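Local coordinates for protein MamA (PDB 3VTX) that belongs to the tetratricopeptide repeat (TPR) family, all-helical proteins built from stacked helical hairpins that generally serve as scaffolds for protein-protein interaction, at residues Y76-S81 / A95-A99. Where two conformers were deposited one is given. Residue numbers count along the deposited sequence, not the author numbering.
Sequences YYILGS and ALQRA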
ATOM      1  N   TYR A  76      -4.965   7.419  -3.255  1.00 24.20           N
ATOM      2  CA  TYR A  76      -5.858   6.695  -2.397  1.00 24.50           C
ATOM      3  C   TYR A  76      -5.183   5.468  -1.760  1.00 24.39           C
ATOM      4  O   TYR A  76      -5.455   5.172  -0.582  1.00 24.38           O
ATOM      5  CB  TYR A  76      -7.166   6.374  -3.112  1.00 24.64           C
ATOM      6  CG  TYR A  76      -8.137   7.528  -3.187  1.00 24.41           C
ATOM      7  CD1 TYR A  76      -8.732   8.021  -2.044  1.00 28.21           C
ATOM      8  CD2 TYR A  76      -8.496   8.103  -4.430  1.00 29.83           C
ATOM      9  CE1 TYR A  76      -9.629   9.080  -2.121  1.00 27.57           C
ATOM     10  CE2 TYR A  76      -9.406   9.141  -4.498  1.00 26.65           C
ATOM     11  CZ  TYR A  76      -9.970   9.606  -3.374  1.00 30.14           C
ATOM     12  OH  TYR A  76     -10.926  10.635  -3.422  1.00 32.43           O
ATOM     13  N   TYR A  77      -4.383   4.747  -2.538  1.00 23.19           N
ATOM     14  CA  TYR A  77      -3.695   3.585  -2.031  1.00 24.34           C
ATOM     15  C   TYR A  77      -2.762   4.024  -0.904  1.00 22.48           C
ATOM     16  O   TYR A  77      -2.654   3.342   0.108  1.00 21.16           O
ATOM     17  CB  TYR A  77      -2.903   2.883  -3.169  1.00 23.29           C
ATOM     18  CG  TYR A  77      -1.950   1.803  -2.634  1.00 23.73           C
ATOM     19  CD1 TYR A  77      -2.440   0.591  -2.066  1.00 23.72           C
ATOM     20  CD2 TYR A  77      -0.575   2.019  -2.626  1.00 24.34           C
ATOM     21  CE1 TYR A  77      -1.557  -0.328  -1.600  1.00 26.13           C
ATOM     22  CE2 TYR A  77       0.336   1.060  -2.110  1.00 25.55           C
ATOM     23  CZ  TYR A  77      -0.210  -0.083  -1.591  1.00 26.32           C
ATOM     24  OH  TYR A  77       0.606  -1.062  -1.053  1.00 27.79           O
ATOM     25  N   ILE A  78      -2.007   5.092  -1.121  1.00 22.80           N
ATOM     26  CA  ILE A  78      -1.027   5.531  -0.139  1.00 21.53           C
ATOM     27  C   ILE A  78      -1.755   6.052   1.071  1.00 22.56           C
ATOM     28  O   ILE A  78      -1.398   5.704   2.183  1.00 22.25           O
ATOM     29  CB  ILE A  78      -0.040   6.559  -0.685  1.00 20.80           C
ATOM     30  CG1 ILE A  78       0.752   5.982  -1.885  1.00 20.61           C
ATOM     31  CG2 ILE A  78       0.860   7.041   0.488  1.00 20.71           C
ATOM     32  CD1 ILE A  78       1.606   7.034  -2.708  1.00 27.33           C
ATOM     33  N   LEU A  79      -2.827   6.799   0.863  1.00 21.54           N
ATOM     34  CA  LEU A  79      -3.646   7.322   1.951  1.00 23.45           C
ATOM     35  C   LEU A  79      -4.239   6.181   2.737  1.00 22.19           C
ATOM     36  O   LEU A  79      -4.216   6.159   3.944  1.00 21.86           O
ATOM     37  CB  LEU A  79      -4.786   8.189   1.404  1.00 24.72           C
ATOM     38  CG  LEU A  79      -5.817   8.754   2.440  1.00 26.72           C
ATOM     39  CD1 LEU A  79      -5.086   9.503   3.577  1.00 23.65           C
ATOM     40  CD2 LEU A  79      -6.896   9.686   1.746  1.00 29.31           C
ATOM     41  N   GLY A  80      -4.786   5.207   2.041  1.00 22.35           N
ATOM     42  CA  GLY A  80      -5.372   4.075   2.804  1.00 20.65           C
ATOM     43  C   GLY A  80      -4.346   3.212   3.519  1.00 19.89           C
ATOM     44  O   GLY A  80      -4.555   2.814   4.661  1.00 21.71           O
ATOM     45  N   SER A  81      -3.232   2.957   2.864  1.00 20.36           N
ATOM     46  CA  SER A  81      -2.079   2.279   3.510  1.00 21.66           C
ATOM     47  C   SER A  81      -1.601   3.006   4.770  1.00 21.52           C
ATOM     48  O   SER A  81      -1.355   2.395   5.821  1.00 21.10           O
ATOM     49  CB  SER A  81      -0.922   2.064   2.514  1.00 21.84           C
ATOM     50  OG  SER A  81      -1.254   1.194   1.458  1.00 24.35           O
ATOM     51  N   ALA A  95     -10.458   4.570   1.735  1.00 25.69           N
ATOM     52  CA  ALA A  95      -9.495   4.921   0.767  1.00 24.00           C
ATOM     53  C   ALA A  95      -9.075   3.822  -0.155  1.00 24.71           C
ATOM     54  O   ALA A  95      -8.947   4.051  -1.334  1.00 24.07           O
ATOM     55  CB  ALA A  95      -8.202   5.524   1.467  1.00 24.12           C
ATOM     56  N   LEU A  96      -8.866   2.610   0.366  1.00 25.42           N
ATOM     57  CA  LEU A  96      -8.435   1.527  -0.477  1.00 24.06           C
ATOM     58  C   LEU A  96      -9.559   1.156  -1.478  1.00 25.28           C
ATOM     59  O   LEU A  96      -9.249   0.848  -2.641  1.00 26.16           O
ATOM     60  CB  LEU A  96      -8.066   0.293   0.343  1.00 23.85           C
ATOM     61  CG  LEU A  96      -6.835   0.525   1.210  1.00 23.66           C
ATOM     62  CD1 LEU A  96      -6.694  -0.481   2.321  1.00 21.45           C
ATOM     63  CD2 LEU A  96      -5.596   0.487   0.336  1.00 23.00           C
ATOM     64  N   GLN A  97     -10.806   1.221  -1.017  1.00 27.01           N
ATOM     65  CA  GLN A  97     -11.990   0.992  -1.878  0.50 28.07           C
ATOM     66  C   GLN A  97     -11.978   2.009  -3.023  1.00 29.10           C
ATOM     67  O   GLN A  97     -12.270   1.667  -4.205  1.00 29.01           O
ATOM     68  CB  GLN A  97     -13.313   1.133  -1.099  0.50 28.38           C
ATOM     69  CG  GLN A  97     -13.708  -0.074  -0.245  0.50 30.09           C
ATOM     70  CD  GLN A  97     -14.991   0.179   0.529  0.50 32.87           C
ATOM     71  OE1 GLN A  97     -15.433   1.312   0.658  0.50 37.84           O
ATOM     72  NE2 GLN A  97     -15.585  -0.877   1.047  0.50 35.59           N
ATOM     73  N   ARG A  98     -11.676   3.243  -2.684  1.00 28.75           N
ATOM     74  CA  ARG A  98     -11.579   4.257  -3.707  1.00 30.08           C
ATOM     75  C   ARG A  98     -10.490   3.992  -4.675  1.00 28.58           C
ATOM     76  O   ARG A  98     -10.683   4.202  -5.855  1.00 28.62           O
ATOM     77  CB  ARG A  98     -11.523   5.662  -3.163  1.00 30.95           C
ATOM     78  CG  ARG A  98     -12.884   6.079  -2.555  1.00 37.59           C
ATOM     79  CD  ARG A  98     -13.030   7.561  -2.248  1.00 45.47           C
ATOM     80  NE  ARG A  98     -13.162   7.799  -0.805  1.00 52.20           N
ATOM     81  CZ  ARG A  98     -14.289   7.773  -0.089  1.00 55.30           C
ATOM     82  NH1 ARG A  98     -15.475   7.539  -0.651  1.00 58.89           N
ATOM     83  NH2 ARG A  98     -14.219   8.006   1.213  1.00 55.64           N
ATOM     84  N   ALA A  99      -9.335   3.501  -4.204  1.00 26.98           N
ATOM     85  CA  ALA A  99      -8.237   3.162  -5.095  1.00 25.20           C
ATOM     86  C   ALA A  99      -8.636   2.078  -6.097  1.00 26.28           C
ATOM     87  O   ALA A  99      -8.269   2.093  -7.309  1.00 29.97           O
ATOM     88  CB  ALA A  99      -7.009   2.657  -4.280  1.00 23.33           C
TER
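This is the close packing of the two antiparallel helices of one tetratricopeptide repeat, helix 73-85 against helix 89-102. The axes of segments 76-81 and 95-99 approach to 7.6 Å with 160° between their N-to-C directions, a tight spacing that small residues permit. Gly80 CA lies 3.4 Å from Ala95 CB; an ideal CB on Gly80 would fall 2.8 Å from Leu96 CG, a clash, so glycine is what this spacing accepts. One turn away, Tyr76 CB sits 3.9 Å from Ala99 CB and 3.4 Å from Ala95 O. The Tyr76 ring lies alongside helix 89-102, where Arg98 CB stands 3.8 Å from the ring centroid and 11° off its normal, a CH-pi contact over the face. Leu96 CD2 meets Tyr77 CD1 at 4.0 Å. No hydrogen bond crosses between the two segments; they are held by van der Waals packing, including apolar side-chain contacts and the CH-pi contact. Around this hairpin, Tyr76 and Leu79 touch Val66 of the preceding helix 55-68, while Tyr77 and Ser81 touch Lys112 of helix 107-119, joining the repeat to its neighbours in the array.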